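Local coordinates for peptide synthetase, module 7 (Actinoplanes teichomyceticus, PDB 4TX3), which probably recruits, through a condensation-like domain, the cytochrome P450 oxygenases that crosslink the peptide carried by a nonribosomal peptide synthetase, at residues Q23-A26 and W27-R31; A30-S33 and E34-G38; R66-I69 and L70-T73; V96-T99 and E100-P104. All coordinates share one frame; numbering follows the deposited sequence.

Contact 1 (Q23-A26 and W27-R31); sequences QLRA and WLLAR. With SO4 (sulfate ion), chain F.
Leu-29 lays its CD1 methyl over the middle of one face of the Arg-25 guanidinium, 3.5 Å from Arg-25 CZ. Arg-25 runs out extended from CG to NE with CG anti to its backbone N (chi1 -178°), and the turn at its last torsion, chi4 92°, swings the planar group so that it offers a face to the methyl. The methyl touches CZ and NH2 alike, meeting the guanidinium from above its plane rather than at the in-plane N-H edge. One residue earlier on the helix, Leu-24 and Leu-28 cross obliquely, Leu-28 CD1 lying 3.7 Å from Leu-24 CG. Trp-27 leads its indole away from residues 23-26 and spends NE1 on the carbonyl of Phe-74; Gln-23 likewise turns outward, its OE1 accepting from the backbone of Thr-20.

Beneath these side chains run three i to i+4 bonds of helix 21-28 and its end. Trp-27 N meets Gln-23 O at 2.7 Å, Leu-28 N meets Leu-24 O at 2.9 Å, and Leu-29 N reaches Arg-25 O at 3.0 Å. Leu-29 is where helical backbone angles cease. Just beyond, Arg-31 N donates a nearly straight bond to O3 of a sulfate ion, 2.7 Å away, which His-142, Arg-39 and Arg-233 also bind. His-142 opens the segment where condensation domains carry their HHxxxDG motif. A backbone N-H joined by cationic side chains suggests that the helix exit helps form an anion-binding site, here filled probably from the crystallisation liquor.

Contact 2 (A30-S33 and E34-G38); sequences ARPS and EETRG. With SO4 (sulfate ion), chain F.
Ser-33 and Glu-35 are joined by two hydrogen bonds that share one oxygen. Glu-35 N donates to Ser-33 OG at 2.8 Å, with an N-H...O angle of 164°, and the same hydroxyl donates to Glu-35 OE1 over 2.9 Å, meeting it from above the carboxylate plane. Ser-33 OG stands anti to its own backbone N (chi1 150°), which throws the hydroxyl forward along the chain to where the amide of Glu-35 comes round. A longer, weak bond from Thr-36 N to Ser-33 O, 3.5 Å, closes the backbone loop. Without the hydroxyl, as with an alanine here, the Glu-35 amide would probably lose this acceptor and its carboxylate would be free to swing.

The charged pair is Arg-31 with Glu-34. Glu-34 bends at chi2 and brings its carboxylate to the edge of the guanidinium, the two planes turned 43° apart. Arg-31 NE makes a weak bond to Glu-34 OE2, but that oxygen is modelled too close to NH2, so the detail of this salt bridge is doubtful. The guanidinium has a second partner, NH1 donating to the carbonyl of Phe-115.

Apolar packing is lighter. The Pro-32 ring and the Thr-36 side chain cross at about a right angle, Pro-32 CG resting 4.0 Å from Thr-36 CG2, while Thr-36 OG1 bonds to the carbonyl of Pro-231. Together the serine-headed ST turn and the type I beta turn from Ser-33 to Thr-36 reverse the loop between helix 21-28 and strand 40-49 of this condensation-family domain.

Contact 3 (R66-I69 and L70-T73); sequences RHEI and LRTT
Arg-71 sets its CG between its backbone N and carbonyl carbon (chi1 40°), the crowded position, and from there its extended chain runs back over Glu-68. This is the 3-10 turn that carries the chain of the condensation-type fold from helix 53-66 into strand 72-73. Glu-68 CA lies over the centre of one face of the Arg-71 guanidinium, 4.0 Å above its plane, and Arg-71 NH2 comes 3.6 Å from Glu-68 CG. The guanidinium meets aliphatic atoms of the glutamate, CG and CA: the carboxylate plane is turned 70° from it, and Glu-68 OE2 pairs with Arg-13 instead. Arg-71 uses its nitrogens on backbone carbonyls: NE on Ala-64 and NH2 on Ala-65, at the end of the helix, and NH1 on His-86, just past strand 84-85. A methionine in its place would probably leave those three carbonyls without this donor and lose the side-chain tie between the helix end and the chain at His-86.

The turn itself closes through Leu-70 N to His-67 O, 3.1 Å, and Arg-71 N to Glu-68 O, 2.9 Å. His-67 spends its NE2 on Asp-157, while the Leu-70 side chain packs against Val-63 and Phe-154. Glu-68 O is gripped a second time, by the hydroxyl of Thr-72, which donates to it from the opposite face of the carbonyl plane to Arg-71 N. With Thr-72 CG2 anti to the backbone N, chi1 -55° for OG1 aims the hydroxyl back at the turn, where OG1 sits 2.6 Å from Glu-68 O and 3.2 Å from Ile-69 CA.

Contact 4 (V96-T99 and E100-P104); sequences VPAT and EEDLP
From an extended Thr-99 the backbone swings at Glu-100 into helical angles, and Leu-103 N returns 3.0 Å to Thr-99 O. Thr-99 and Asp-102 then bond each other crosswise, their side chains meeting at about a right angle. Asp-102 N donates to Thr-99 OG1 over 3.1 Å, and Thr-99 N donates to Asp-102 OD1 over 2.8 Å, approaching from above the carboxylate plane. Asp-102 chi1 of 71° folds the carboxylate back over its own backbone toward the threonine amide. This reciprocal exchange has the pattern of a capping box, and it leads into helix 103-112 of the beta-alpha-beta unit formed with strands 96-97 and 123-129. The other carboxylate oxygen, Asp-102 OD2, pairs with Arg-106 one turn further along the helix, which probably steadies the ring of bonds.

Asp-102 OD1 also sits only 2.7 Å from Thr-99 O; as both are acceptors, this approach is probably strained. On the inner side Ala-98 CB comes 4.4 Å from Leu-103 CD1, and the leucine packs on Phe-128 of strand 123-129. Glu-100 turns its carboxylate to Arg-46, across on strand 40-49.

How the contacts relate
Along the chain the four contacts come in numerical order, all within the condensation-type domain. Contacts 1 and 2 run on from each other, sharing Ala-30 and Arg-31, with centres about 11 Å apart; together they lead from helix 21-28 to strand 40-49 and border one sulfate ion. Contact 3, its centre about 17 Å from that of contact 1, follows helix 53-66 and touches contact 1 where Gln-23 NE2 packs 3.8 Å from Ile-69 CD1. Contact 4 lies apart, its centre about 33 Å from that of contact 1, at the edge strand 96-97 of the five-stranded sheet that also holds strand 40-49. The first two thus adjoin the anion site, while contacts 3 and 4 shape helix-strand junctions further out.

Contact 1 (Q23-A26 and W27-R31)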
loop_
_atom_site.group_PDB
_atom_site.type_symbol
_atom_site.label_atom_id
_atom_site.label_comp_id
_atom_site.label_asym_id
_atom_site.label_seq_id
_atom_site.Cartn_x
_atom_site.Cartn_y
_atom_site.Cartn_z
ATOM N N GLN B 23 -7.180 -12.266 -22.176
ATOM C CA GLN B 23 -7.666 -13.619 -21.867
ATOM C C GLN B 23 -7.789 -14.512 -23.116
ATOM O O GLN B 23 -7.386 -15.686 -23.108
ATOM C CB GLN B 23 -9.028 -13.554 -21.173
ATOM C CG GLN B 23 -9.029 -12.968 -19.771
ATOM C CD GLN B 23 -10.437 -12.909 -19.184
ATOM O OE1 GLN B 23 -11.357 -12.386 -19.812
ATOM N NE2 GLN B 23 -10.609 -13.461 -17.985
ATOM N N LEU B 24 -8.373 -13.953 -24.177
ATOM C CA LEU B 24 -8.553 -14.674 -25.429
ATOM C C LEU B 24 -7.216 -15.146 -26.005
ATOM O O LEU B 24 -7.138 -16.234 -26.578
ATOM C CB LEU B 24 -9.284 -13.799 -26.447
ATOM C CG LEU B 24 -9.587 -14.437 -27.809
ATOM C CD1 LEU B 24 -10.449 -15.658 -27.637
ATOM C CD2 LEU B 24 -10.243 -13.426 -28.753
ATOM N N ARG B 25 -6.163 -14.343 -25.851
ATOM C CA ARG B 25 -4.857 -14.778 -26.325
ATOM C C ARG B 25 -4.325 -15.900 -25.447
ATOM O O ARG B 25 -3.805 -16.893 -25.946
ATOM C CB ARG B 25 -3.853 -13.636 -26.361
ATOM C CG ARG B 25 -2.501 -14.094 -26.901
ATOM C CD ARG B 25 -1.557 -12.938 -27.166
ATOM N NE ARG B 25 -0.185 -13.413 -27.141
ATOM C CZ ARG B 25 0.477 -13.817 -28.219
ATOM N NH1 ARG B 25 -0.113 -13.780 -29.419
ATOM N NH2 ARG B 25 1.733 -14.247 -28.089
ATOM N N ALA B 26 -4.462 -15.736 -24.136
ATOM C CA ALA B 26 -4.110 -16.800 -23.209
ATOM C C ALA B 26 -4.860 -18.084 -23.564
ATOM O O ALA B 26 -4.258 -19.151 -23.651
ATOM C CB ALA B 26 -4.406 -16.379 -21.768
ATOM N N TRP B 27 -6.165 -17.969 -23.801
ATOM C CA TRP B 27 -7.002 -19.126 -24.086
ATOM C C TRP B 27 -6.562 -19.821 -25.373
ATOM O O TRP B 27 -6.382 -21.038 -25.399
ATOM C CB TRP B 27 -8.464 -18.700 -24.181
ATOM C CG TRP B 27 -9.489 -19.813 -24.173
ATOM C CD1 TRP B 27 -10.114 -20.334 -23.088
ATOM C CD2 TRP B 27 -10.029 -20.493 -25.309
ATOM N NE1 TRP B 27 -11.001 -21.308 -23.468
ATOM C CE2 TRP B 27 -10.968 -21.427 -24.828
ATOM C CE3 TRP B 27 -9.806 -20.407 -26.689
ATOM C CZ2 TRP B 27 -11.686 -22.268 -25.671
ATOM C CZ3 TRP B 27 -10.519 -21.241 -27.531
ATOM C CH2 TRP B 27 -11.447 -22.163 -27.020
ATOM N N LEU B 28 -6.380 -19.043 -26.432
ATOM C CA LEU B 28 -5.966 -19.594 -27.713
ATOM C C LEU B 28 -4.604 -20.286 -27.667
ATOM O O LEU B 28 -4.407 -21.313 -28.308
ATOM C CB LEU B 28 -5.945 -18.493 -28.767
ATOM C CG LEU B 28 -7.364 -18.103 -29.137
ATOM C CD1 LEU B 28 -7.388 -16.741 -29.753
ATOM C CD2 LEU B 28 -7.938 -19.135 -30.074
ATOM N N LEU B 29 -3.667 -19.738 -26.909
ATOM C CA LEU B 29 -2.317 -20.295 -26.886
ATOM C C LEU B 29 -2.164 -21.317 -25.776
ATOM O O LEU B 29 -1.056 -21.594 -25.320
ATOM C CB LEU B 29 -1.273 -19.185 -26.719
ATOM C CG LEU B 29 -1.285 -18.098 -27.798
ATOM C CD1 LEU B 29 -0.045 -17.227 -27.690
ATOM C CD2 LEU B 29 -1.438 -18.682 -29.204
ATOM N N ALA B 30 -3.282 -21.875 -25.336
ATOM C CA ALA B 30 -3.246 -22.853 -24.254
ATOM C C ALA B 30 -2.853 -24.248 -24.766
ATOM O O ALA B 30 -3.464 -24.790 -25.703
ATOM C CB ALA B 30 -4.582 -22.904 -23.541
ATOM N N ARG B 31 -1.810 -24.798 -24.146
ATOM C CA ARG B 31 -1.349 -26.165 -24.381
ATOM C C ARG B 31 -1.169 -26.516 -25.856
ATOM O O ARG B 31 -1.922 -27.327 -26.388
ATOM C CB ARG B 31 -2.320 -27.144 -23.711
ATOM C CG ARG B 31 -2.438 -26.898 -22.204
ATOM C CD ARG B 31 -3.611 -27.626 -21.583
ATOM N NE ARG B 31 -3.403 -29.071 -21.532
ATOM C CZ ARG B 31 -4.064 -29.898 -20.726
ATOM N NH1 ARG B 31 -4.987 -29.433 -19.891
ATOM N NH2 ARG B 31 -3.795 -31.196 -20.748
HETATM S S SO4 F . -1.148 -22.885 -21.146
HETATM O O1 SO4 F . -2.573 -22.552 -21.140
HETATM O O2 SO4 F . -0.967 -24.216 -20.572
HETATM O O3 SO4 F . -0.652 -22.900 -22.530
HETATM O O4 SO4 F . -0.418 -21.878 -20.366
#

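Contact 2 (A30-S33 and E34-G38)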
loop_
_atom_site.group_PDB
_atom_site.type_symbol
_atom_site.label_atom_id
_atom_site.label_comp_id
_atom_site.label_asym_id
_atom_site.label_seq_id
_atom_site.Cartn_x
_atom_site.Cartn_y
_atom_site.Cartn_z
ATOM N N ALA B 30 -3.282 -21.875 -25.336
ATOM C CA ALA B 30 -3.246 -22.853 -24.254
ATOM C C ALA B 30 -2.853 -24.248 -24.766
ATOM O O ALA B 30 -3.464 -24.790 -25.703
ATOM C CB ALA B 30 -4.582 -22.904 -23.541
ATOM N N ARG B 31 -1.810 -24.798 -24.146
ATOM C CA ARG B 31 -1.349 -26.165 -24.381
ATOM C C ARG B 31 -1.169 -26.516 -25.856
ATOM O O ARG B 31 -1.922 -27.327 -26.388
ATOM C CB ARG B 31 -2.320 -27.144 -23.711
ATOM C CG ARG B 31 -2.438 -26.898 -22.204
ATOM C CD ARG B 31 -3.611 -27.626 -21.583
ATOM N NE ARG B 31 -3.403 -29.071 -21.532
ATOM C CZ ARG B 31 -4.064 -29.898 -20.726
ATOM N NH1 ARG B 31 -4.987 -29.433 -19.891
ATOM N NH2 ARG B 31 -3.795 -31.196 -20.748
ATOM N N PRO B 32 -0.167 -25.898 -26.520
ATOM C CA PRO B 32 0.147 -26.177 -27.931
ATOM C C PRO B 32 0.890 -27.500 -28.081
ATOM O O PRO B 32 0.986 -28.073 -29.169
ATOM C CB PRO B 32 1.035 -24.998 -28.330
ATOM C CG PRO B 32 1.720 -24.604 -27.054
ATOM C CD PRO B 32 0.732 -24.873 -25.949
ATOM N N SER B 33 1.432 -27.948 -26.955
ATOM C CA SER B 33 2.043 -29.252 -26.797
ATOM C C SER B 33 1.877 -29.660 -25.349
ATOM O O SER B 33 1.693 -28.806 -24.475
ATOM C CB SER B 33 3.523 -29.230 -27.172
ATOM O OG SER B 33 4.227 -30.200 -26.419
ATOM N N GLU B 34 1.966 -30.955 -25.080
ATOM C CA GLU B 34 1.842 -31.407 -23.703
ATOM C C GLU B 34 3.210 -31.444 -23.027
ATOM O O GLU B 34 3.326 -31.839 -21.874
ATOM C CB GLU B 34 1.136 -32.764 -23.662
ATOM C CG GLU B 34 0.098 -32.851 -22.560
ATOM C CD GLU B 34 -1.156 -32.012 -22.844
ATOM O OE1 GLU B 34 -1.231 -31.300 -23.883
ATOM O OE2 GLU B 34 -2.074 -32.052 -21.997
ATOM N N GLU B 35 4.227 -30.984 -23.755
ATOM C CA GLU B 35 5.573 -30.780 -23.223
ATOM C C GLU B 35 5.898 -29.282 -23.137
ATOM O O GLU B 35 7.069 -28.893 -23.113
ATOM C CB GLU B 35 6.610 -31.475 -24.104
ATOM C CG GLU B 35 6.179 -32.834 -24.630
ATOM C CD GLU B 35 6.525 -33.010 -26.101
ATOM O OE1 GLU B 35 5.675 -32.681 -26.961
ATOM O OE2 GLU B 35 7.650 -33.467 -26.403
ATOM N N THR B 36 4.854 -28.453 -23.127
ATOM C CA THR B 36 4.963 -26.997 -23.000
ATOM C C THR B 36 4.455 -26.543 -21.639
ATOM O O THR B 36 3.328 -26.869 -21.286
ATOM C CB THR B 36 4.122 -26.266 -24.080
ATOM O OG1 THR B 36 4.531 -26.667 -25.393
ATOM C CG2 THR B 36 4.242 -24.756 -23.947
ATOM N N ARG B 37 5.254 -25.805 -20.872
ATOM C CA ARG B 37 4.719 -25.127 -19.676
ATOM C C ARG B 37 3.622 -24.157 -20.166
ATOM O O ARG B 37 3.807 -23.521 -21.191
ATOM C CB ARG B 37 5.843 -24.411 -18.923
ATOM C CG ARG B 37 7.146 -25.227 -18.864
ATOM C CD ARG B 37 8.243 -24.506 -18.079
ATOM N NE ARG B 37 7.840 -24.257 -16.694
ATOM C CZ ARG B 37 8.386 -23.346 -15.883
ATOM N NH1 ARG B 37 9.377 -22.564 -16.306
ATOM N NH2 ARG B 37 7.921 -23.202 -14.645
ATOM N N GLY B 38 2.512 -23.953 -19.459
ATOM C CA GLY B 38 2.419 -23.922 -18.025
ATOM C C GLY B 38 2.581 -22.440 -17.707
ATOM O O GLY B 38 3.495 -22.071 -16.964
HETATM S S SO4 F . -1.148 -22.885 -21.146
HETATM O O1 SO4 F . -2.573 -22.552 -21.140
HETATM O O2 SO4 F . -0.967 -24.216 -20.572
HETATM O O3 SO4 F . -0.652 -22.900 -22.530
HETATM O O4 SO4 F . -0.418 -21.878 -20.366
#

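Contact 3 (R66-I69 and L70-T73)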
loop_
_atom_site.group_PDB
_atom_site.type_symbol
_atom_site.label_atom_id
_atom_site.label_comp_id
_atom_site.label_asym_id
_atom_site.label_seq_id
_atom_site.Cartn_x
_atom_site.Cartn_y
_atom_site.Cartn_z
ATOM N N ARG B 66 -15.442 -14.125 -3.109
ATOM C CA ARG B 66 -15.263 -12.686 -3.261
ATOM C C ARG B 66 -14.948 -12.299 -4.711
ATOM O O ARG B 66 -15.462 -11.291 -5.202
ATOM C CB ARG B 66 -14.154 -12.217 -2.311
ATOM C CG ARG B 66 -13.795 -10.740 -2.341
ATOM C CD ARG B 66 -12.859 -10.434 -1.169
ATOM N NE ARG B 66 -12.177 -9.152 -1.306
ATOM C CZ ARG B 66 -12.711 -7.978 -0.972
ATOM N NH1 ARG B 66 -13.943 -7.916 -0.471
ATOM N NH2 ARG B 66 -12.009 -6.863 -1.134
ATOM N N HIS B 67 -14.121 -13.103 -5.387
ATOM C CA HIS B 67 -13.647 -12.812 -6.750
ATOM C C HIS B 67 -14.188 -13.787 -7.797
ATOM O O HIS B 67 -13.705 -14.914 -7.900
ATOM C CB HIS B 67 -12.116 -12.851 -6.810
ATOM C CG HIS B 67 -11.440 -11.888 -5.886
ATOM N ND1 HIS B 67 -11.178 -10.580 -6.236
ATOM C CD2 HIS B 67 -10.950 -12.047 -4.633
ATOM C CE1 HIS B 67 -10.572 -9.970 -5.232
ATOM N NE2 HIS B 67 -10.419 -10.837 -4.249
ATOM N N GLU B 68 -15.158 -13.349 -8.593
ATOM C CA GLU B 68 -15.776 -14.217 -9.602
ATOM C C GLU B 68 -14.797 -14.891 -10.559
ATOM O O GLU B 68 -14.999 -16.039 -10.945
ATOM C CB GLU B 68 -16.789 -13.431 -10.428
ATOM C CG GLU B 68 -18.057 -13.122 -9.685
ATOM C CD GLU B 68 -18.942 -12.154 -10.442
ATOM O OE1 GLU B 68 -18.584 -11.758 -11.585
ATOM O OE2 GLU B 68 -19.994 -11.781 -9.877
ATOM N N ILE B 69 -13.749 -14.181 -10.948
ATOM C CA ILE B 69 -12.827 -14.741 -11.921
ATOM C C ILE B 69 -12.159 -16.039 -11.443
ATOM O O ILE B 69 -11.829 -16.885 -12.271
ATOM C CB ILE B 69 -11.732 -13.721 -12.336
ATOM C CG1 ILE B 69 -11.069 -14.205 -13.636
ATOM C CG2 ILE B 69 -10.741 -13.426 -11.171
ATOM C CD1 ILE B 69 -10.137 -13.222 -14.244
ATOM N N LEU B 70 -12.000 -16.215 -10.124
ATOM C CA LEU B 70 -11.475 -17.464 -9.558
ATOM C C LEU B 70 -12.472 -18.645 -9.563
ATOM O O LEU B 70 -12.100 -19.786 -9.255
ATOM C CB LEU B 70 -11.012 -17.235 -8.126
ATOM C CG LEU B 70 -9.847 -16.287 -7.880
ATOM C CD1 LEU B 70 -9.499 -16.305 -6.399
ATOM C CD2 LEU B 70 -8.666 -16.692 -8.731
ATOM N N ARG B 71 -13.739 -18.374 -9.861
ATOM C CA ARG B 71 -14.711 -19.445 -10.068
ATOM C C ARG B 71 -15.279 -19.320 -11.483
ATOM O O ARG B 71 -16.451 -19.570 -11.737
ATOM C CB ARG B 71 -15.822 -19.418 -9.008
ATOM C CG ARG B 71 -16.313 -18.031 -8.621
ATOM C CD ARG B 71 -17.243 -18.093 -7.409
ATOM N NE ARG B 71 -17.491 -16.784 -6.812
ATOM C CZ ARG B 71 -18.482 -15.973 -7.182
ATOM N NH1 ARG B 71 -19.318 -16.339 -8.152
ATOM N NH2 ARG B 71 -18.637 -14.794 -6.585
ATOM N N THR B 72 -14.422 -18.906 -12.401
ATOM C CA THR B 72 -14.796 -18.809 -13.792
ATOM C C THR B 72 -14.108 -19.903 -14.613
ATOM O O THR B 72 -12.918 -20.158 -14.432
ATOM C CB THR B 72 -14.428 -17.436 -14.361
ATOM O OG1 THR B 72 -15.014 -16.415 -13.547
ATOM C CG2 THR B 72 -14.933 -17.295 -15.777
ATOM N N THR B 73 -14.861 -20.550 -15.499
ATOM C CA THR B 73 -14.282 -21.425 -16.505
ATOM C C THR B 73 -14.476 -20.764 -17.839
ATOM O O THR B 73 -15.222 -19.790 -17.930
ATOM C CB THR B 73 -14.926 -22.824 -16.533
ATOM O OG1 THR B 73 -16.359 -22.694 -16.558
ATOM C CG2 THR B 73 -14.481 -23.644 -15.329
#

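Contact 4 (V96-T99 and E100-P104)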
loop_
_atom_site.group_PDB
_atom_site.type_symbol
_atom_site.label_atom_id
_atom_site.label_comp_id
_atom_site.label_asym_id
_atom_site.label_seq_id
_atom_site.Cartn_x
_atom_site.Cartn_y
_atom_site.Cartn_z
ATOM N N VAL B 96 -1.076 -33.238 2.439
ATOM C CA VAL B 96 -0.202 -34.197 1.781
ATOM C C VAL B 96 1.082 -34.298 2.590
ATOM O O VAL B 96 1.796 -33.300 2.709
ATOM C CB VAL B 96 0.127 -33.752 0.328
ATOM C CG1 VAL B 96 1.167 -34.656 -0.300
ATOM C CG2 VAL B 96 -1.140 -33.690 -0.516
ATOM N N PRO B 97 1.367 -35.479 3.176
ATOM C CA PRO B 97 2.614 -35.632 3.952
ATOM C C PRO B 97 3.838 -35.366 3.072
ATOM O O PRO B 97 3.848 -35.725 1.882
ATOM C CB PRO B 97 2.574 -37.092 4.428
ATOM C CG PRO B 97 1.101 -37.472 4.394
ATOM C CD PRO B 97 0.526 -36.691 3.213
ATOM N N ALA B 98 4.847 -34.711 3.636
ATOM C CA ALA B 98 6.011 -34.326 2.850
ATOM C C ALA B 98 7.215 -34.171 3.744
ATOM O O ALA B 98 7.074 -34.019 4.953
ATOM C CB ALA B 98 5.750 -33.036 2.097
ATOM N N THR B 99 8.399 -34.208 3.143
ATOM C CA THR B 99 9.642 -33.957 3.864
ATOM C C THR B 99 10.322 -32.738 3.284
ATOM O O THR B 99 10.006 -32.317 2.173
ATOM C CB THR B 99 10.597 -35.137 3.772
ATOM O OG1 THR B 99 11.020 -35.275 2.407
ATOM C CG2 THR B 99 9.909 -36.415 4.227
ATOM N N GLU B 100 11.270 -32.174 4.021
ATOM C CA GLU B 100 11.995 -31.024 3.497
ATOM C C GLU B 100 12.679 -31.359 2.171
ATOM O O GLU B 100 12.758 -30.516 1.273
ATOM C CB GLU B 100 13.021 -30.519 4.513
ATOM C CG GLU B 100 12.401 -30.015 5.807
ATOM C CD GLU B 100 11.544 -28.771 5.604
ATOM O OE1 GLU B 100 11.756 -28.040 4.614
ATOM O OE2 GLU B 100 10.649 -28.517 6.442
ATOM N N GLU B 101 13.136 -32.597 2.032
ATOM C CA GLU B 101 13.955 -32.963 0.885
ATOM C C GLU B 101 13.115 -33.249 -0.356
ATOM O O GLU B 101 13.548 -32.949 -1.468
ATOM C CB GLU B 101 14.834 -34.177 1.216
ATOM C CG GLU B 101 15.205 -34.299 2.704
ATOM C CD GLU B 101 16.161 -33.208 3.205
ATOM O OE1 GLU B 101 16.485 -32.262 2.449
ATOM O OE2 GLU B 101 16.583 -33.291 4.378
ATOM N N ASP B 102 11.923 -33.819 -0.179
ATOM C CA ASP B 102 11.084 -34.124 -1.332
ATOM C C ASP B 102 10.182 -32.940 -1.709
ATOM O O ASP B 102 9.653 -32.890 -2.829
ATOM C CB ASP B 102 10.240 -35.393 -1.091
ATOM C CG ASP B 102 9.115 -35.197 -0.063
ATOM O OD1 ASP B 102 8.885 -34.069 0.429
ATOM O OD2 ASP B 102 8.434 -36.199 0.258
ATOM N N LEU B 103 10.022 -31.996 -0.775
ATOM C CA LEU B 103 9.101 -30.857 -0.936
ATOM C C LEU B 103 9.310 -30.004 -2.204
ATOM O O LEU B 103 8.328 -29.700 -2.895
ATOM C CB LEU B 103 9.159 -29.942 0.303
ATOM C CG LEU B 103 8.196 -28.737 0.339
ATOM C CD1 LEU B 103 6.730 -29.173 0.277
ATOM C CD2 LEU B 103 8.440 -27.858 1.560
ATOM N N PRO B 104 10.568 -29.615 -2.519
ATOM C CA PRO B 104 10.728 -28.812 -3.743
ATOM C C PRO B 104 10.186 -29.523 -4.987
ATOM O O PRO B 104 9.512 -28.893 -5.806
ATOM C CB PRO B 104 12.238 -28.624 -3.843
ATOM C CG PRO B 104 12.741 -28.799 -2.427
ATOM C CD PRO B 104 11.863 -29.860 -1.853
#